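Local coordinates for uncharacterized protein (Trypanosoma brucei, PDB 2Q0X) that is of unknown function but adopts the alpha/beta-hydrolase fold and carries the name paraflagellar rod component, at residues A[230-235]-A[265-270]; A[139-144]-A[273-278]; A[73-78]-A[88-93]. All blocks are in the same frame, centred on the assembly; numbering follows the deposited sequence.

Interaction 1: residues A[230-235]-A[265-270]; sequences MLAHNV and FNDTCD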
loop_
_atom_site.group_PDB
_atom_site.type_symbol
_atom_site.label_atom_id
_atom_site.label_comp_id
_atom_site.label_asym_id
_atom_site.label_seq_id
_atom_site.Cartn_x
_atom_site.Cartn_y
_atom_site.Cartn_z
ATOM N N MET A 230 -5.450 -11.211 21.687
ATOM C CA MET A 230 -5.803 -12.354 20.863
ATOM C C MET A 230 -4.526 -13.054 20.469
ATOM O O MET A 230 -3.754 -12.546 19.685
ATOM C CB MET A 230 -6.572 -11.908 19.626
ATOM C CG MET A 230 -7.824 -11.102 19.942
ATOM S SD MET A 230 -8.583 -10.455 18.447
ATOM C CE MET A 230 -9.322 -11.955 17.785
ATOM N N LEU A 231 -4.317 -14.231 21.043
ATOM C CA LEU A 231 -3.086 -14.981 20.869
ATOM C C LEU A 231 -3.312 -16.241 20.011
ATOM O O LEU A 231 -4.306 -16.948 20.179
ATOM C CB LEU A 231 -2.515 -15.352 22.239
ATOM C CG LEU A 231 -2.222 -14.156 23.143
ATOM C CD1 LEU A 231 -1.833 -14.572 24.536
ATOM C CD2 LEU A 231 -1.130 -13.281 22.486
ATOM N N ALA A 232 -2.384 -16.457 19.081
ATOM C CA ALA A 232 -2.324 -17.642 18.250
ATOM C C ALA A 232 -0.886 -18.154 18.227
ATOM O O ALA A 232 0.036 -17.433 18.576
ATOM C CB ALA A 232 -2.781 -17.312 16.838
ATOM N N HIS A 233 -0.707 -19.406 17.816
ATOM C CA HIS A 233 0.628 -19.987 17.630
ATOM C C HIS A 233 0.541 -21.149 16.662
ATOM O O HIS A 233 -0.523 -21.739 16.523
ATOM C CB HIS A 233 1.183 -20.460 18.976
ATOM C CG HIS A 233 0.326 -21.483 19.665
ATOM N ND1 HIS A 233 0.439 -22.842 19.424
ATOM C CD2 HIS A 233 -0.643 -21.348 20.606
ATOM C CE1 HIS A 233 -0.433 -23.494 20.173
ATOM N NE2 HIS A 233 -1.095 -22.615 20.906
ATOM N N ASN A 234 1.648 -21.467 15.987
ATOM C CA ASN A 234 1.735 -22.681 15.165
ATOM C C ASN A 234 1.481 -23.914 16.029
ATOM O O ASN A 234 1.844 -23.939 17.205
ATOM C CB ASN A 234 3.103 -22.801 14.474
ATOM C CG ASN A 234 3.220 -24.054 13.602
ATOM O OD1 ASN A 234 3.869 -25.024 13.979
ATOM N ND2 ASN A 234 2.576 -24.037 12.436
ATOM N N VAL A 235 0.876 -24.933 15.429
ATOM C CA VAL A 235 0.485 -26.160 16.126
ATOM C C VAL A 235 1.647 -26.891 16.831
ATOM O O VAL A 235 1.422 -27.647 17.775
ATOM C CB VAL A 235 -0.246 -27.139 15.137
ATOM C CG1 VAL A 235 0.667 -27.543 13.968
ATOM C CG2 VAL A 235 -0.779 -28.377 15.866
ATOM N N PHE A 265 -6.646 -18.434 20.005
ATOM C CA PHE A 265 -7.363 -18.696 18.758
ATOM C C PHE A 265 -6.697 -19.805 17.961
ATOM O O PHE A 265 -5.466 -19.903 17.920
ATOM C CB PHE A 265 -7.494 -17.402 17.952
ATOM C CG PHE A 265 -8.267 -16.354 18.692
ATOM C CD1 PHE A 265 -7.662 -15.611 19.701
ATOM C CD2 PHE A 265 -9.623 -16.176 18.457
ATOM C CE1 PHE A 265 -8.386 -14.690 20.428
ATOM C CE2 PHE A 265 -10.346 -15.255 19.185
ATOM C CZ PHE A 265 -9.720 -14.507 20.170
ATOM N N ASN A 266 -7.523 -20.632 17.320
ATOM C CA ASN A 266 -7.040 -21.768 16.543
ATOM C C ASN A 266 -6.679 -21.348 15.112
ATOM O O ASN A 266 -6.989 -22.045 14.160
ATOM C CB ASN A 266 -8.089 -22.901 16.547
ATOM C CG ASN A 266 -8.433 -23.369 17.955
ATOM O OD1 ASN A 266 -7.572 -23.848 18.689
ATOM N ND2 ASN A 266 -9.691 -23.205 18.347
ATOM N N ASP A 267 -6.008 -20.206 14.981
ATOM C CA ASP A 267 -5.479 -19.733 13.708
ATOM C C ASP A 267 -4.482 -20.738 13.166
ATOM O O ASP A 267 -3.715 -21.306 13.920
ATOM C CB ASP A 267 -4.749 -18.395 13.904
ATOM C CG ASP A 267 -5.676 -17.267 14.326
ATOM O OD1 ASP A 267 -6.906 -17.433 14.275
ATOM O OD2 ASP A 267 -5.169 -16.209 14.710
ATOM N N THR A 268 -4.486 -20.957 11.861
ATOM C CA THR A 268 -3.405 -21.709 11.233
ATOM C C THR A 268 -2.260 -20.726 10.957
ATOM O O THR A 268 -2.450 -19.703 10.294
ATOM C CB THR A 268 -3.877 -22.394 9.958
ATOM O OG1 THR A 268 -5.070 -23.128 10.256
ATOM C CG2 THR A 268 -2.795 -23.325 9.408
ATOM N N CYS A 269 -1.090 -21.030 11.512
ATOM C CA CYS A 269 0.082 -20.175 11.402
ATOM C C CYS A 269 1.250 -20.961 10.844
ATOM O O CYS A 269 1.374 -22.152 11.110
ATOM C CB CYS A 269 0.449 -19.617 12.778
ATOM S SG CYS A 269 -0.939 -18.845 13.663
ATOM N N ASP A 270 2.115 -20.315 10.069
ATOM C CA ASP A 270 3.340 -20.991 9.648
ATOM C C ASP A 270 4.358 -20.916 10.790
ATOM O O ASP A 270 3.985 -20.600 11.921
ATOM C CB ASP A 270 3.860 -20.449 8.301
ATOM C CG ASP A 270 4.334 -19.013 8.372
ATOM O OD1 ASP A 270 4.445 -18.465 9.469
ATOM O OD2 ASP A 270 4.607 -18.433 7.304
HETATM O O HOH W 1 -0.978 -23.802 13.149
#
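M230 and F265 meet side chain to ring where strand 227-232 and the chain leaving strand 260-264 run off the sheet of an alpha/beta-hydrolase fold, a worked example of how neighbouring parallel strands stay joined as the sheet ends. M230 lies obliquely against the ring, its CB 3.4 Å from CE1 of F265. A bend at the last torsion (chi3 74°) then swings the methyl over one face: CE of M230 stands 3.9 Å from the centroid of the F265 ring, offset toward the rim, a CH-pi contact within a Met-aromatic pair whose sulfur sits farther out and oblique. H283, from helix 280-299, adds an edge-to-face ring contact to F265. At the ring's edge lies the carbonyl of L231, which receives the backbone amide of F265 (F265 N to L231 O, 2.8 Å) and prolongs the parallel pairing that L231 makes with S263. Two residues after F265, D267 points back toward the strand. The CB of A232 rests 3.4 Å from D267 OD2, but the carboxylate has stronger partners: OD2 is bonded to H141 NE2, and OD1 to H283 NE2 and the amide of A279. A buried acid is thus held on both oxygens in the region beyond the eighth strand. SG of C269 packs against the same methyl, A232 CB, at 4.0 Å. Farther out, chi1 of -180° sets CG of N234 anti to its backbone N; from there ND2 gives a hydrogen bond to C269 O at 2.6 Å, with the acceptor close to the amide plane. Beside it a water accepts from both V235 N, at 3.1 Å, and C269 N, at 3.2 Å.

Interaction 2: residues A[139-144]-A[273-278]; sequences ILHGVV and RRVLKA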
loop_
_atom_site.group_PDB
_atom_site.type_symbol
_atom_site.label_atom_id
_atom_site.label_comp_id
_atom_site.label_asym_id
_atom_site.label_seq_id
_atom_site.Cartn_x
_atom_site.Cartn_y
_atom_site.Cartn_z
ATOM N N ILE A 139 -7.615 -3.712 21.065
ATOM C CA ILE A 139 -7.606 -5.119 20.687
ATOM C C ILE A 139 -6.298 -5.399 19.971
ATOM O O ILE A 139 -6.000 -4.760 18.976
ATOM C CB ILE A 139 -8.794 -5.471 19.717
ATOM C CG1 ILE A 139 -10.151 -5.125 20.341
ATOM C CG2 ILE A 139 -8.698 -6.940 19.265
ATOM C CD1 ILE A 139 -11.236 -4.695 19.326
ATOM N N LEU A 140 -5.540 -6.370 20.455
ATOM C CA LEU A 140 -4.270 -6.700 19.839
ATOM C C LEU A 140 -4.211 -8.181 19.519
ATOM O O LEU A 140 -4.522 -9.023 20.355
ATOM C CB LEU A 140 -3.096 -6.321 20.749
ATOM C CG LEU A 140 -3.045 -4.894 21.315
ATOM C CD1 LEU A 140 -1.948 -4.752 22.364
ATOM C CD2 LEU A 140 -2.910 -3.894 20.234
ATOM N N HIS A 141 -3.796 -8.486 18.297
ATOM C CA HIS A 141 -3.593 -9.866 17.856
ATOM C C HIS A 141 -2.125 -10.093 17.625
ATOM O O HIS A 141 -1.435 -9.243 17.049
ATOM C CB HIS A 141 -4.396 -10.198 16.590
ATOM C CG HIS A 141 -4.264 -11.628 16.143
ATOM N ND1 HIS A 141 -3.161 -12.093 15.458
ATOM C CD2 HIS A 141 -5.082 -12.694 16.304
ATOM C CE1 HIS A 141 -3.315 -13.379 15.204
ATOM N NE2 HIS A 141 -4.468 -13.770 15.714
ATOM N N GLY A 142 -1.659 -11.254 18.082
ATOM C CA GLY A 142 -0.332 -11.711 17.746
ATOM C C GLY A 142 -0.175 -13.212 17.723
ATOM O O GLY A 142 -0.865 -13.950 18.442
ATOM N N VAL A 143 0.745 -13.653 16.873
ATOM C CA VAL A 143 1.221 -15.026 16.856
ATOM C C VAL A 143 2.474 -15.077 17.698
ATOM O O VAL A 143 3.377 -14.273 17.528
ATOM C CB VAL A 143 1.569 -15.491 15.444
ATOM C CG1 VAL A 143 2.082 -16.963 15.475
ATOM C CG2 VAL A 143 0.355 -15.296 14.499
ATOM N N VAL A 144 2.533 -16.035 18.604
ATOM C CA VAL A 144 3.671 -16.156 19.512
ATOM C C VAL A 144 4.385 -17.491 19.277
ATOM O O VAL A 144 3.780 -18.442 18.793
ATOM C CB VAL A 144 3.220 -16.052 20.983
ATOM C CG1 VAL A 144 2.656 -14.686 21.245
ATOM C CG2 VAL A 144 2.177 -17.142 21.321
ATOM N N ARG A 273 5.563 -17.020 12.267
ATOM C CA ARG A 273 4.594 -16.230 13.054
ATOM C C ARG A 273 3.626 -15.437 12.177
ATOM O O ARG A 273 3.194 -14.349 12.550
ATOM C CB ARG A 273 5.300 -15.324 14.063
ATOM C CG ARG A 273 5.967 -16.099 15.183
ATOM C CD ARG A 273 6.285 -15.236 16.364
ATOM N NE ARG A 273 7.155 -14.117 16.014
ATOM C CZ ARG A 273 6.910 -12.845 16.310
ATOM N NH1 ARG A 273 5.834 -12.503 16.991
ATOM N NH2 ARG A 273 7.758 -11.904 15.934
ATOM N N ARG A 274 3.278 -16.017 11.026
ATOM C CA ARG A 274 2.322 -15.436 10.115
ATOM C C ARG A 274 1.021 -16.239 10.133
ATOM O O ARG A 274 1.039 -17.453 10.150
ATOM C CB ARG A 274 2.925 -15.411 8.712
ATOM C CG ARG A 274 4.275 -14.669 8.663
ATOM C CD ARG A 274 4.289 -13.585 7.604
ATOM N NE ARG A 274 5.026 -13.996 6.411
ATOM C CZ ARG A 274 4.981 -13.371 5.236
ATOM N NH1 ARG A 274 4.203 -12.307 5.045
ATOM N NH2 ARG A 274 5.714 -13.830 4.235
ATOM N N VAL A 275 -0.108 -15.550 10.153
ATOM C CA VAL A 275 -1.394 -16.221 10.100
ATOM C C VAL A 275 -1.672 -16.605 8.642
ATOM O O VAL A 275 -1.682 -15.751 7.745
ATOM C CB VAL A 275 -2.524 -15.345 10.712
ATOM C CG1 VAL A 275 -3.888 -15.977 10.505
ATOM C CG2 VAL A 275 -2.266 -15.133 12.183
ATOM N N LEU A 276 -1.834 -17.903 8.411
ATOM C CA LEU A 276 -2.210 -18.425 7.109
ATOM C C LEU A 276 -3.729 -18.458 6.984
ATOM O O LEU A 276 -4.278 -18.233 5.912
ATOM C CB LEU A 276 -1.650 -19.844 6.919
ATOM C CG LEU A 276 -0.128 -19.999 7.013
ATOM C CD1 LEU A 276 0.271 -21.486 6.917
ATOM C CD2 LEU A 276 0.577 -19.172 5.932
ATOM N N LYS A 277 -4.406 -18.779 8.077
ATOM C CA LYS A 277 -5.861 -18.802 8.090
ATOM C C LYS A 277 -6.320 -18.494 9.508
ATOM O O LYS A 277 -5.952 -19.190 10.447
ATOM C CB LYS A 277 -6.379 -20.168 7.633
ATOM C CG LYS A 277 -7.903 -20.241 7.389
ATOM C CD LYS A 277 -8.313 -21.656 6.948
ATOM C CE LYS A 277 -9.825 -21.913 7.082
ATOM N NZ LYS A 277 -10.241 -23.221 6.490
ATOM N N ALA A 278 -7.096 -17.429 9.656
ATOM C CA ALA A 278 -7.626 -17.033 10.944
ATOM C C ALA A 278 -8.768 -17.994 11.261
ATOM O O ALA A 278 -9.445 -18.506 10.345
ATOM C CB ALA A 278 -8.127 -15.609 10.901
#
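At the carboxyl end of strand 135-143 in the central sheet, V143 packs against R273 and V275, which lie just before and on the second arm of a short hairpin. The side chains of V143 and R273 run alongside one another, heading opposite ways, with V143 CG1 3.6 Å from R273 CA. Beyond this the arginine chain bends at chi3 (-58°), which places NE, and the guanidinium presents its edge to the V143 carbonyl: NH1 donates to V143 O at 3.1 Å, almost in line with the C=O bond. That group is also tied to D184 by a salt bridge through NE, and T199 is a further partner of NH1, so a buried charge is answered by an acid and polar oxygens. The hairpin pairs strands 268-269 and 275-277, and a classic beta bulge sets both L276 and K277 opposite T268. Just before the bulge, CG2 of V275 meets CG2 of V143 at 3.5 Å, the two side chains crossing at a slant. The same V275 methyl approaches CE1 of H141 at 3.6 Å, obliquely to the ring. CG of H141, anti to its backbone N (chi1 -177°), starts the ring on the side from which CE1 reaches that methyl.

Interaction 3: residues A[73-78]-A[88-93]; sequences VEVPSG and AHDAED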
loop_
_atom_site.group_PDB
_atom_site.type_symbol
_atom_site.label_atom_id
_atom_site.label_comp_id
_atom_site.label_asym_id
_atom_site.label_seq_id
_atom_site.Cartn_x
_atom_site.Cartn_y
_atom_site.Cartn_z
ATOM N N VAL A 73 -6.667 1.557 7.762
ATOM C CA VAL A 73 -5.633 2.439 7.225
ATOM C C VAL A 73 -4.459 1.547 6.901
ATOM O O VAL A 73 -4.181 0.585 7.624
ATOM C CB VAL A 73 -5.221 3.577 8.239
ATOM C CG1 VAL A 73 -4.605 3.021 9.517
ATOM C CG2 VAL A 73 -4.262 4.616 7.600
ATOM N N GLU A 74 -3.760 1.856 5.816
ATOM C CA GLU A 74 -2.491 1.190 5.551
ATOM C C GLU A 74 -1.352 1.963 6.185
ATOM O O GLU A 74 -1.179 3.144 5.916
ATOM C CB GLU A 74 -2.283 0.984 4.050
ATOM C CG GLU A 74 -3.118 -0.176 3.528
ATOM C CD GLU A 74 -3.106 -0.303 2.001
ATOM O OE1 GLU A 74 -3.524 -1.401 1.513
ATOM O OE2 GLU A 74 -2.689 0.695 1.318
ATOM N N VAL A 75 -0.594 1.280 7.034
ATOM C CA VAL A 75 0.631 1.821 7.646
ATOM C C VAL A 75 1.540 2.409 6.567
ATOM O O VAL A 75 1.916 1.699 5.652
ATOM C CB VAL A 75 1.442 0.711 8.385
ATOM C CG1 VAL A 75 2.617 1.313 9.124
ATOM C CG2 VAL A 75 0.608 0.012 9.353
ATOM N N PRO A 76 1.902 3.708 6.683
ATOM C CA PRO A 76 2.743 4.381 5.676
ATOM C C PRO A 76 4.095 3.702 5.407
ATOM O O PRO A 76 4.577 3.711 4.277
ATOM C CB PRO A 76 2.977 5.764 6.284
ATOM C CG PRO A 76 1.860 5.959 7.243
ATOM C CD PRO A 76 1.496 4.621 7.764
ATOM N N SER A 77 4.698 3.155 6.463
ATOM C CA SER A 77 5.960 2.444 6.378
ATOM C C SER A 77 5.832 1.101 5.663
ATOM O O SER A 77 6.835 0.456 5.403
ATOM C CB SER A 77 6.538 2.220 7.782
ATOM O OG SER A 77 5.682 1.380 8.529
ATOM N N GLY A 78 4.607 0.681 5.364
ATOM C CA GLY A 78 4.371 -0.475 4.516
ATOM C C GLY A 78 4.687 -0.184 3.053
ATOM O O GLY A 78 4.808 -1.104 2.265
ATOM N N ALA A 88 7.568 5.452 15.799
ATOM C CA ALA A 88 7.026 6.666 16.417
ATOM C C ALA A 88 6.323 7.555 15.382
ATOM O O ALA A 88 5.306 8.178 15.682
ATOM C CB ALA A 88 8.138 7.454 17.153
ATOM N N HIS A 89 6.871 7.610 14.167
ATOM C CA HIS A 89 6.294 8.436 13.110
ATOM C C HIS A 89 5.055 7.804 12.492
ATOM O O HIS A 89 4.095 8.510 12.237
ATOM C CB HIS A 89 7.342 8.771 12.057
ATOM C CG HIS A 89 8.397 9.720 12.546
ATOM N ND1 HIS A 89 9.333 9.361 13.490
ATOM C CD2 HIS A 89 8.667 11.007 12.217
ATOM C CE1 HIS A 89 10.129 10.390 13.731
ATOM N NE2 HIS A 89 9.747 11.401 12.970
ATOM N N ASP A 90 5.073 6.490 12.265
ATOM C CA ASP A 90 3.867 5.749 11.883
ATOM C C ASP A 90 2.729 5.999 12.887
ATOM O O ASP A 90 1.606 6.287 12.483
ATOM C CB ASP A 90 4.138 4.231 11.850
ATOM C CG ASP A 90 4.576 3.706 10.473
ATOM O OD1 ASP A 90 4.502 4.405 9.441
ATOM O OD2 ASP A 90 4.987 2.524 10.439
ATOM N N ALA A 91 3.048 5.847 14.182
ATOM C CA ALA A 91 2.125 6.110 15.297
ATOM C C ALA A 91 1.526 7.502 15.226
ATOM O O ALA A 91 0.314 7.667 15.345
ATOM C CB ALA A 91 2.853 5.950 16.641
ATOM N N GLU A 92 2.396 8.480 15.024
ATOM C CA GLU A 92 1.999 9.862 14.852
ATOM C C GLU A 92 1.023 10.059 13.691
ATOM O O GLU A 92 0.020 10.742 13.845
ATOM C CB GLU A 92 3.233 10.748 14.667
ATOM C CG GLU A 92 2.892 12.215 14.565
ATOM C CD GLU A 92 4.095 13.109 14.703
ATOM O OE1 GLU A 92 5.185 12.742 14.182
ATOM O OE2 GLU A 92 3.941 14.197 15.310
ATOM N N ASP A 93 1.325 9.468 12.535
ATOM C CA ASP A 93 0.399 9.466 11.395
ATOM C C ASP A 93 -0.952 8.849 11.740
ATOM O O ASP A 93 -1.989 9.384 11.371
ATOM C CB ASP A 93 0.997 8.696 10.207
ATOM C CG ASP A 93 2.239 9.341 9.664
ATOM O OD1 ASP A 93 2.428 10.542 9.879
ATOM O OD2 ASP A 93 3.037 8.632 9.041
#
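OD1 of D90 is gripped by two N-H groups, the backbone amide of S77 and the side-chain NE2 of Q85. The S77 N to D90 OD1 bond is 3.2 Å long and reaches the syn lone pair, with an N-H...O angle of 140°. The other oxygen, OD2, faces the hydroxyl of S77, but the modelled separation is too short to be trusted in detail; R191 NH1 reaches both groups, forming a salt bridge with D90. The contact belongs to the crossover that follows strand 69-73 in the alpha/beta-hydrolase sheet, where the chain makes a 3-10 turn at 76-78 before rising into helix 87-104. Aspartates one helical turn apart, D90 and D93, both point at that turn. P76 runs alongside both, its ring and each aspartate side chain heading opposite ways: CD approaches D90 OD1 at 3.4 Å, and CG meets D93 OD2, also at 3.4 Å. D93 OD2 has its polar partner in Q85, whose NE2 thereby serves both acids. Within the turn, G78 N closes back on V75 O at 2.9 Å.

Interactions 1 and 2 are one neighbourhood seen from two strands: their centres lie 6 Å apart, strands 227-232 and 135-143 are adjacent in the sheet, and 230-235/265-270 is nested inside the loop closed by 139-144/273-278. The hairpin strands join them directly, T268 O meeting L276 N at 2.7 Å in a probable hydrogen bond. A second probable hydrogen bond runs from T268 N to K277 O, also at 2.7 Å. A glycerol, probably from the crystallisation liquor, lies about 5 Å from the V275 side chain. Interaction 3 sits across the chain's centre, its own centre about 20 Å from that of interaction 2 and 26 Å from that of interaction 1.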